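Local coordinates for protein probable amino acid aminotransferase (Mycobacterium tuberculosis, PDB 6Q1S) that belongs to the class IV family of aminotransferases and holds 4'-deoxy-4'-aminopyridoxal-5'-phosphate in a pocket between its two domains, at residues E47-R52 against R216-Q221; S127-D132 against Q168-V173; G31-L36 against L153-N158. One frame throughout, in Å; residues are numbered along the deposited sequence.

Contact 1 of 3, residues E47-R52 against R216-Q221; sequences EAHLQR and RGTTQQ. With PMP (4'-deoxy-4'-aminopyridoxal-5'-phosphate), chain G.
The phosphate-binding end of the PMP pocket is built here from Arg-52 and His-49 of helix 46-59, which meet Thr-218 and its neighbours where helix 218-229 begins. Arg-52 starts with CG anti to the backbone N (chi1 -179°), runs on extended and then bends at chi3, which turns its guanidinium toward the loop ahead of the second helix. There Arg-52 NH1 donates to Arg-216 O at 2.5 Å, with the acceptor close to the guanidinium plane. The other polar partner along that edge is the phosphate: PMP O3P accepts from Arg-52 NH2 at 2.9 Å and, weakly, from Arg-52 NH1. Thr-218 CG2 lies over one face of the guanidinium, 3.4 Å above its plane, and the same methyl sits almost centrally over the His-49 ring, 4.2 Å from Thr-218 CG2 to the ring centroid. The methyl thus sits in the corner between the two flat groups, in CH-pi contact with the imidazole.

Gly-217 is the N-cap residue, and the first turn of helix 218-229 presents its backbone N-H groups to the phosphate, an arrangement in which the helix dipole would favour the negative charge. The binding cup of class IV aminotransferases takes this form, set between two domains. Thr-218 N reaches PMP O3P at 3.3 Å, while Thr-219 N donates to PMP O2P along a fairly straight line (160°). Both threonine hydroxyls add to the grip: Thr-219 OG1 bonds to PMP O2P at 2.7 Å, and Thr-218 OG1 to O3P at a separation that looks too short to be taken literally. His-49 is itself tied down by ND1 to Leu-45 O and by NE2 to Ser-255 OG.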
loop_
_atom_site.group_PDB
_atom_site.type_symbol
_atom_site.label_atom_id
_atom_site.label_comp_id
_atom_site.label_asym_id
_atom_site.label_seq_id
_atom_site.Cartn_x
_atom_site.Cartn_y
_atom_site.Cartn_z
ATOM N N GLU B 47 -20.914 9.297 -11.247
ATOM C CA GLU B 47 -21.630 8.683 -10.130
ATOM C C GLU B 47 -21.041 7.328 -9.756
ATOM O O GLU B 47 -20.878 7.025 -8.568
ATOM C CB GLU B 47 -23.115 8.548 -10.465
ATOM C CG GLU B 47 -23.836 9.878 -10.613
ATOM C CD GLU B 47 -23.604 10.795 -9.426
ATOM O OE1 GLU B 47 -23.267 11.979 -9.639
ATOM O OE2 GLU B 47 -23.747 10.329 -8.275
ATOM N N ALA B 48 -20.715 6.498 -10.750
ATOM C CA ALA B 48 -20.163 5.182 -10.451
ATOM C C ALA B 48 -18.817 5.285 -9.747
ATOM O O ALA B 48 -18.466 4.411 -8.946
ATOM C CB ALA B 48 -20.033 4.361 -11.733
ATOM N N HIS B 49 -18.046 6.334 -10.037
ATOM C CA HIS B 49 -16.777 6.524 -9.347
ATOM C C HIS B 49 -16.983 7.093 -7.949
ATOM O O HIS B 49 -16.243 6.750 -7.021
ATOM C CB HIS B 49 -15.864 7.434 -10.171
ATOM C CG HIS B 49 -15.234 6.749 -11.345
ATOM N ND1 HIS B 49 -15.839 6.686 -12.581
ATOM C CD2 HIS B 49 -14.050 6.105 -11.472
ATOM C CE1 HIS B 49 -15.058 6.027 -13.418
ATOM N NE2 HIS B 49 -13.966 5.665 -12.770
ATOM N N LEU B 50 -17.983 7.961 -7.776
ATOM C CA LEU B 50 -18.292 8.482 -6.449
ATOM C C LEU B 50 -19.023 7.461 -5.590
ATOM O O LEU B 50 -18.951 7.528 -4.358
ATOM C CB LEU B 50 -19.121 9.761 -6.557
ATOM C CG LEU B 50 -18.460 10.979 -7.202
ATOM C CD1 LEU B 50 -19.474 12.099 -7.358
ATOM C CD2 LEU B 50 -17.260 11.447 -6.395
ATOM N N GLN B 51 -19.735 6.520 -6.214
ATOM C CA GLN B 51 -20.349 5.438 -5.451
ATOM C C GLN B 51 -19.286 4.506 -4.886
ATOM O O GLN B 51 -19.335 4.128 -3.711
ATOM C CB GLN B 51 -21.337 4.669 -6.328
ATOM C CG GLN B 51 -22.686 5.353 -6.470
ATOM C CD GLN B 51 -23.619 4.619 -7.413
ATOM O OE1 GLN B 51 -23.251 3.605 -8.006
ATOM N NE2 GLN B 51 -24.836 5.132 -7.558
ATOM N N ARG B 52 -18.315 4.122 -5.716
ATOM C CA ARG B 52 -17.212 3.303 -5.234
ATOM C C ARG B 52 -16.325 4.078 -4.268
ATOM O O ARG B 52 -15.788 3.497 -3.317
ATOM C CB ARG B 52 -16.396 2.788 -6.418
ATOM C CG ARG B 52 -15.234 1.893 -6.044
ATOM C CD ARG B 52 -14.711 1.177 -7.268
ATOM N NE ARG B 52 -13.791 2.022 -8.022
ATOM C CZ ARG B 52 -13.307 1.714 -9.221
ATOM N NH1 ARG B 52 -13.654 0.575 -9.801
ATOM N NH2 ARG B 52 -12.476 2.543 -9.837
ATOM N N ARG B 216 -14.047 -3.888 -7.766
ATOM C CA ARG B 216 -15.169 -3.875 -8.697
ATOM C C ARG B 216 -14.935 -2.812 -9.761
ATOM O O ARG B 216 -14.805 -1.625 -9.444
ATOM C CB ARG B 216 -16.479 -3.614 -7.958
ATOM C CG ARG B 216 -16.807 -4.633 -6.887
ATOM C CD ARG B 216 -17.922 -5.550 -7.358
ATOM N NE ARG B 216 -19.208 -4.860 -7.427
ATOM C CZ ARG B 216 -20.124 -4.893 -6.465
ATOM N NH1 ARG B 216 -21.266 -4.234 -6.609
ATOM N NH2 ARG B 216 -19.901 -5.588 -5.358
ATOM N N GLY B 217 -14.898 -3.234 -11.019
ATOM C CA GLY B 217 -14.593 -2.320 -12.099
ATOM C C GLY B 217 -15.779 -1.487 -12.532
ATOM O O GLY B 217 -16.808 -2.030 -12.942
ATOM N N THR B 218 -15.648 -0.161 -12.427
ATOM C CA THR B 218 -16.705 0.721 -12.911
ATOM C C THR B 218 -16.930 0.520 -14.402
ATOM O O THR B 218 -18.074 0.514 -14.872
ATOM C CB THR B 218 -16.354 2.182 -12.621
ATOM O OG1 THR B 218 -15.116 2.512 -13.263
ATOM C CG2 THR B 218 -16.216 2.411 -11.126
ATOM N N THR B 219 -15.846 0.348 -15.161
ATOM C CA THR B 219 -15.974 0.131 -16.597
ATOM C C THR B 219 -16.593 -1.227 -16.899
ATOM O O THR B 219 -17.384 -1.358 -17.839
ATOM C CB THR B 219 -14.611 0.254 -17.275
ATOM O OG1 THR B 219 -13.881 1.343 -16.695
ATOM C CG2 THR B 219 -14.789 0.520 -18.761
ATOM N N GLN B 220 -16.235 -2.254 -16.121
ATOM C CA GLN B 220 -16.773 -3.587 -16.375
ATOM C C GLN B 220 -18.282 -3.625 -16.167
ATOM O O GLN B 220 -19.014 -4.204 -16.979
ATOM C CB GLN B 220 -16.081 -4.614 -15.477
ATOM C CG GLN B 220 -16.697 -6.009 -15.525
ATOM C CD GLN B 220 -17.789 -6.213 -14.493
ATOM O OE1 GLN B 220 -17.563 -6.071 -13.293
ATOM N NE2 GLN B 220 -18.987 -6.538 -14.961
ATOM N N GLN B 221 -18.770 -3.009 -15.088
ATOM C CA GLN B 221 -20.204 -3.029 -14.821
ATOM C C GLN B 221 -20.973 -2.258 -15.885
ATOM O O GLN B 221 -22.021 -2.716 -16.357
ATOM C CB GLN B 221 -20.494 -2.463 -13.432
ATOM C CG GLN B 221 -19.885 -3.267 -12.299
ATOM C CD GLN B 221 -20.346 -2.789 -10.936
ATOM O OE1 GLN B 221 -21.456 -2.275 -10.786
ATOM N NE2 GLN B 221 -19.491 -2.953 -9.933
HETATM N N1 PMP G . -8.539 -3.373 -10.484
HETATM C C2 PMP G . -7.626 -2.560 -9.901
HETATM C C2A PMP G . -6.703 -3.101 -8.841
HETATM C C3 PMP G . -7.531 -1.134 -10.304
HETATM O O3 PMP G . -6.622 -0.297 -9.733
HETATM C C4 PMP G . -8.462 -0.657 -11.351
HETATM C C4A PMP G . -8.444 0.775 -11.829
HETATM N N4A PMP G . -7.133 1.075 -12.431
HETATM C C5 PMP G . -9.413 -1.647 -11.909
HETATM C C6 PMP G . -9.393 -2.957 -11.435
HETATM C C5A PMP G . -10.398 -1.234 -12.981
HETATM O O4P PMP G . -11.333 -0.305 -12.436
HETATM P P PMP G . -11.984 0.842 -13.360
HETATM O O1P PMP G . -10.872 1.714 -13.893
HETATM O O2P PMP G . -12.725 0.185 -14.501
HETATM O O3P PMP G . -12.935 1.667 -12.528
#

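Contact 2 of 3, residues S127-D132 against Q168-V173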
loop_
_atom_site.group_PDB
_atom_site.type_symbol
_atom_site.label_atom_id
_atom_site.label_comp_id
_atom_site.label_asym_id
_atom_site.label_seq_id
_atom_site.Cartn_x
_atom_site.Cartn_y
_atom_site.Cartn_z
ATOM N N SER B 127 0.989 -7.350 -24.146
ATOM C CA SER B 127 1.454 -8.688 -23.824
ATOM C C SER B 127 1.463 -8.819 -22.310
ATOM O O SER B 127 2.068 -7.997 -21.614
ATOM C CB SER B 127 2.849 -8.944 -24.397
ATOM O OG SER B 127 3.823 -8.160 -23.730
ATOM N N ALA B 128 0.777 -9.834 -21.801
ATOM C CA ALA B 128 0.613 -10.011 -20.369
ATOM C C ALA B 128 1.178 -11.356 -19.943
ATOM O O ALA B 128 1.343 -12.272 -20.751
ATOM C CB ALA B 128 -0.862 -9.907 -19.961
ATOM N N ILE B 129 1.489 -11.456 -18.655
ATOM C CA ILE B 129 1.931 -12.704 -18.051
ATOM C C ILE B 129 1.072 -12.969 -16.825
ATOM O O ILE B 129 0.671 -12.035 -16.121
ATOM C CB ILE B 129 3.427 -12.665 -17.669
ATOM C CG1 ILE B 129 3.711 -11.519 -16.696
ATOM C CG2 ILE B 129 4.290 -12.520 -18.914
ATOM C CD1 ILE B 129 5.102 -11.555 -16.103
ATOM N N THR B 130 0.780 -14.243 -16.574
ATOM C CA THR B 130 0.082 -14.622 -15.354
ATOM C C THR B 130 1.078 -14.690 -14.206
ATOM O O THR B 130 2.188 -15.208 -14.357
ATOM C CB THR B 130 -0.623 -15.966 -15.525
ATOM O OG1 THR B 130 0.335 -16.972 -15.872
ATOM C CG2 THR B 130 -1.682 -15.877 -16.615
ATOM N N LEU B 131 0.672 -14.172 -13.051
ATOM C CA LEU B 131 1.548 -14.122 -11.892
ATOM C C LEU B 131 0.766 -14.490 -10.642
ATOM O O LEU B 131 -0.390 -14.086 -10.483
ATOM C CB LEU B 131 2.162 -12.728 -11.734
ATOM C CG LEU B 131 3.653 -12.639 -11.420
ATOM C CD1 LEU B 131 4.482 -13.347 -12.482
ATOM C CD2 LEU B 131 4.053 -11.185 -11.309
ATOM N N ASP B 132 1.403 -15.258 -9.759
ATOM C CA ASP B 132 0.767 -15.625 -8.502
ATOM C C ASP B 132 0.566 -14.386 -7.643
ATOM O O ASP B 132 1.515 -13.646 -7.367
ATOM C CB ASP B 132 1.624 -16.653 -7.762
ATOM C CG ASP B 132 0.861 -17.378 -6.666
ATOM O OD1 ASP B 132 0.040 -16.739 -5.974
ATOM O OD2 ASP B 132 1.087 -18.594 -6.492
ATOM N N GLN B 168 10.583 -8.418 -18.149
ATOM C CA GLN B 168 10.470 -9.651 -18.912
ATOM C C GLN B 168 9.700 -9.449 -20.213
ATOM O O GLN B 168 9.215 -10.419 -20.804
ATOM C CB GLN B 168 9.830 -10.739 -18.052
ATOM C CG GLN B 168 10.365 -10.739 -16.631
ATOM C CD GLN B 168 9.879 -11.911 -15.813
ATOM O OE1 GLN B 168 8.968 -11.775 -15.002
ATOM N NE2 GLN B 168 10.497 -13.070 -16.010
ATOM N N GLY B 169 9.583 -8.205 -20.672
ATOM C CA GLY B 169 8.921 -7.916 -21.928
ATOM C C GLY B 169 7.411 -7.936 -21.893
ATOM O O GLY B 169 6.787 -7.930 -22.960
ATOM N N ALA B 170 6.802 -7.964 -20.712
ATOM C CA ALA B 170 5.352 -8.000 -20.588
ATOM C C ALA B 170 4.818 -6.609 -20.273
ATOM O O ALA B 170 5.394 -5.878 -19.462
ATOM C CB ALA B 170 4.921 -8.982 -19.499
ATOM N N GLY B 171 3.710 -6.252 -20.916
ATOM C CA GLY B 171 3.140 -4.930 -20.762
ATOM C C GLY B 171 2.174 -4.808 -19.604
ATOM O O GLY B 171 1.858 -3.697 -19.169
ATOM N N ASP B 172 1.692 -5.937 -19.096
ATOM C CA ASP B 172 0.763 -5.929 -17.974
ATOM C C ASP B 172 0.795 -7.301 -17.311
ATOM O O ASP B 172 1.593 -8.169 -17.678
ATOM C CB ASP B 172 -0.646 -5.549 -18.439
ATOM C CG ASP B 172 -1.401 -4.739 -17.404
ATOM O OD1 ASP B 172 -1.447 -5.160 -16.230
ATOM O OD2 ASP B 172 -1.958 -3.683 -17.771
ATOM N N VAL B 173 -0.084 -7.496 -16.332
ATOM C CA VAL B 173 -0.097 -8.698 -15.508
ATOM C C VAL B 173 -1.543 -9.116 -15.294
ATOM O O VAL B 173 -2.436 -8.270 -15.188
ATOM C CB VAL B 173 0.612 -8.464 -14.152
ATOM C CG1 VAL B 173 0.340 -9.602 -13.176
ATOM C CG2 VAL B 173 2.102 -8.295 -14.350
#
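Ser-127 carries OG between its backbone N and carbonyl carbon (chi1 69°), which turns the hydroxyl to Gly-169 and Gly-171, and Ile-129 places CG1 likewise (chi1 58°), with CG2 left anti to the carbonyl carbon and against Ala-170. The segments hold parts of two neighbouring parallel strands, 126-132 and 172-176, of a beta-alpha-beta crossover, with the turn before the second strand: helix 156-166 lies between the strands in the chain and ends in a Schellman motif with Gly-169 as its C-prime residue. Ser-127 O takes Asp-172 N at 3.3 Å and also faces Gly-171 N, at a spacing too short to be trusted in detail, while Ser-127 OG bonds weakly to Gly-169 O. Further along, Ile-129 N donates weakly to Asp-172 O, and a CA-H...O contact of 3.5 Å joins Val-173 CA to Ile-129 O.

On the face that carries Ile-129 and Val-173, Ile-129 CG2 packs on Ala-170 CB at 3.6 Å, and Val-173 CG1 touches Leu-131 CB at 3.9 Å. Ala-165 of the crossover helix covers both Ile-129 and Val-173. Strand 258-265 flanks 126-132 on its other edge, and Leu-131 also packs on Trp-145 of the second subunit. Asp-172 points to the opposite face, where OD2 has a long, weak ion pair with Arg-187, and Asp-172 OD1 uses its anti lone pair to accept Val-173 N at 2.7 Å.

Contact 3 of 3, residues G31-L36 against L153-N158. With PMP (4'-deoxy-4'-aminopyridoxal-5'-phosphate), chain G.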
loop_
_atom_site.group_PDB
_atom_site.type_symbol
_atom_site.label_atom_id
_atom_site.label_comp_id
_atom_site.label_asym_id
_atom_site.label_seq_id
_atom_site.Cartn_x
_atom_site.Cartn_y
_atom_site.Cartn_z
ATOM N N GLY B 31 -5.423 6.365 2.510
ATOM C CA GLY B 31 -6.491 7.094 1.852
ATOM C C GLY B 31 -7.033 6.286 0.696
ATOM O O GLY B 31 -6.542 5.198 0.386
ATOM N N VAL B 32 -8.065 6.838 0.059
ATOM C CA VAL B 32 -8.692 6.210 -1.094
ATOM C C VAL B 32 -8.684 7.203 -2.247
ATOM O O VAL B 32 -8.560 8.416 -2.055
ATOM C CB VAL B 32 -10.129 5.739 -0.790
ATOM C CG1 VAL B 32 -10.129 4.760 0.373
ATOM C CG2 VAL B 32 -11.032 6.928 -0.495
ATOM N N PHE B 33 -8.820 6.677 -3.463
ATOM C CA PHE B 33 -8.831 7.536 -4.635
ATOM C C PHE B 33 -9.650 6.895 -5.745
ATOM O O PHE B 33 -10.049 5.731 -5.667
ATOM C CB PHE B 33 -7.408 7.849 -5.120
ATOM C CG PHE B 33 -6.797 6.774 -5.973
ATOM C CD1 PHE B 33 -6.265 5.632 -5.400
ATOM C CD2 PHE B 33 -6.730 6.922 -7.349
ATOM C CE1 PHE B 33 -5.692 4.646 -6.187
ATOM C CE2 PHE B 33 -6.159 5.942 -8.142
ATOM C CZ PHE B 33 -5.639 4.803 -7.559
ATOM N N GLU B 34 -9.899 7.689 -6.785
ATOM C CA GLU B 34 -10.603 7.253 -7.979
ATOM C C GLU B 34 -9.947 7.896 -9.188
ATOM O O GLU B 34 -9.352 8.970 -9.087
ATOM C CB GLU B 34 -12.093 7.621 -7.930
ATOM C CG GLU B 34 -12.932 6.713 -7.048
ATOM C CD GLU B 34 -13.008 5.298 -7.582
ATOM O OE1 GLU B 34 -13.029 5.132 -8.820
ATOM O OE2 GLU B 34 -13.048 4.353 -6.769
ATOM N N THR B 35 -10.061 7.234 -10.336
ATOM C CA THR B 35 -9.504 7.739 -11.584
ATOM C C THR B 35 -10.605 7.802 -12.628
ATOM O O THR B 35 -11.294 6.807 -12.871
ATOM C CB THR B 35 -8.351 6.864 -12.089
ATOM O OG1 THR B 35 -7.248 6.951 -11.178
ATOM C CG2 THR B 35 -7.899 7.322 -13.468
ATOM N N LEU B 36 -10.764 8.972 -13.242
ATOM C CA LEU B 36 -11.806 9.202 -14.227
ATOM C C LEU B 36 -11.180 9.709 -15.515
ATOM O O LEU B 36 -10.136 10.365 -15.500
ATOM C CB LEU B 36 -12.845 10.219 -13.730
ATOM C CG LEU B 36 -13.670 9.876 -12.489
ATOM C CD1 LEU B 36 -12.914 10.228 -11.218
ATOM C CD2 LEU B 36 -15.009 10.594 -12.532
ATOM N N LEU B 153 -4.817 4.478 -1.749
ATOM C CA LEU B 153 -3.631 5.139 -2.277
ATOM C C LEU B 153 -2.361 4.324 -2.086
ATOM O O LEU B 153 -1.283 4.800 -2.450
ATOM C CB LEU B 153 -3.455 6.506 -1.614
ATOM C CG LEU B 153 -4.531 7.548 -1.909
ATOM C CD1 LEU B 153 -4.433 8.710 -0.938
ATOM C CD2 LEU B 153 -4.377 8.034 -3.334
ATOM N N SER B 154 -2.455 3.120 -1.522
ATOM C CA SER B 154 -1.278 2.300 -1.239
ATOM C C SER B 154 -1.056 1.338 -2.402
ATOM O O SER B 154 -1.340 0.141 -2.331
ATOM C CB SER B 154 -1.454 1.570 0.084
ATOM O OG SER B 154 -1.374 2.476 1.168
ATOM N N TYR B 155 -0.515 1.879 -3.493
ATOM C CA TYR B 155 -0.361 1.140 -4.739
ATOM C C TYR B 155 1.091 0.791 -5.050
ATOM O O TYR B 155 1.433 0.570 -6.215
ATOM C CB TYR B 155 -0.964 1.929 -5.900
ATOM C CG TYR B 155 -2.342 1.464 -6.294
ATOM C CD1 TYR B 155 -3.345 1.318 -5.344
ATOM C CD2 TYR B 155 -2.639 1.154 -7.612
ATOM C CE1 TYR B 155 -4.607 0.889 -5.701
ATOM C CE2 TYR B 155 -3.899 0.722 -7.980
ATOM C CZ TYR B 155 -4.878 0.591 -7.019
ATOM O OH TYR B 155 -6.135 0.161 -7.379
ATOM N N ALA B 156 1.952 0.724 -4.032
ATOM C CA ALA B 156 3.361 0.438 -4.288
ATOM C C ALA B 156 3.552 -0.960 -4.860
ATOM O O ALA B 156 4.351 -1.154 -5.784
ATOM C CB ALA B 156 4.177 0.607 -3.007
ATOM N N VAL B 157 2.823 -1.946 -4.333
ATOM C CA VAL B 157 2.975 -3.316 -4.812
ATOM C C VAL B 157 2.435 -3.454 -6.230
ATOM O O VAL B 157 3.032 -4.138 -7.071
ATOM C CB VAL B 157 2.291 -4.300 -3.846
ATOM C CG1 VAL B 157 2.277 -5.701 -4.431
ATOM C CG2 VAL B 157 2.996 -4.295 -2.500
ATOM N N ASN B 158 1.306 -2.802 -6.520
ATOM C CA ASN B 158 0.742 -2.851 -7.866
ATOM C C ASN B 158 1.739 -2.351 -8.903
ATOM O O ASN B 158 1.888 -2.952 -9.973
ATOM C CB ASN B 158 -0.544 -2.028 -7.921
ATOM C CG ASN B 158 -1.570 -2.479 -6.902
ATOM O OD1 ASN B 158 -1.349 -2.378 -5.694
ATOM N ND2 ASN B 158 -2.710 -2.957 -7.384
HETATM N N1 PMP G . -8.539 -3.373 -10.484
HETATM C C2 PMP G . -7.626 -2.560 -9.901
HETATM C C2A PMP G . -6.703 -3.101 -8.841
HETATM C C3 PMP G . -7.531 -1.134 -10.304
HETATM O O3 PMP G . -6.622 -0.297 -9.733
HETATM C C4 PMP G . -8.462 -0.657 -11.351
HETATM C C4A PMP G . -8.444 0.775 -11.829
HETATM N N4A PMP G . -7.133 1.075 -12.431
HETATM C C5 PMP G . -9.413 -1.647 -11.909
HETATM C C6 PMP G . -9.393 -2.957 -11.435
HETATM C C5A PMP G . -10.398 -1.234 -12.981
HETATM O O4P PMP G . -11.333 -0.305 -12.436
HETATM P P PMP G . -11.984 0.842 -13.360
HETATM O O1P PMP G . -10.872 1.714 -13.893
HETATM O O2P PMP G . -12.725 0.185 -14.501
HETATM O O3P PMP G . -12.935 1.667 -12.528
#
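Phe-33, on strand 31-39, meets first Leu-153 and then Tyr-155. Phe-33 CB rests on Leu-153 CD2 at 3.5 Å, and the same methyl stays beside CG and CD1, reaching the ring at an oblique angle. Beyond it, Phe-33 CE1 comes over one face of the Tyr-155 ring, 3.9 Å from Tyr-155 CE1. The result is a T-shaped pair, with the Phe-33 edge toward the Tyr-155 face, centroids 5.4 Å apart and planes at 81°. Asn-158 CG covers the opposite face of Tyr-155.

At the start of the strand, Leu-153 N donates to Gly-31 O at 2.8 Å from above the carbonyl plane, and Leu-153 CD1 packs on Gly-31 CA, at a place where a beta carbon would clash with that methyl. Leu-153 also packs on Ala-26 of the second subunit, so this buried loop joins the N-terminal antiparallel sheet to the dimer interface.

Tyr-155 presents its hydroxyl edge to PMP: OH and O3 share a hydrogen bond whose modelled length is improbably short, and Lys-151 NZ bonds weakly to the same Tyr-155 OH. Packing on both faces probably sets the tilt of the phenol, and the hydroxyl would then help to orient the PMP ring.

Contacts 1 and 3 grip PMP at two points, the phosphate and the O3 of the ring, and their centres are 15 Å apart. They are also joined directly: Arg-52 NE of contact 1 and Glu-34 OE2 of contact 3 form a salt bridge of 2.7 Å, and His-49 packs on Leu-36. Contact 2 stands farther from PMP, though the Asp-172 side chain is about 7 Å from a bound 2-oxoglutaric acid and about 9 Å from PMP; the nearest atoms of contact 2 are about 7 Å from contact 3 and about 13 Å from contact 1. Its tie to contact 3 runs through helix 156-166, which starts after Tyr-155 and leads to strand 172-176. Contacts 2 and 3 both touch the second subunit.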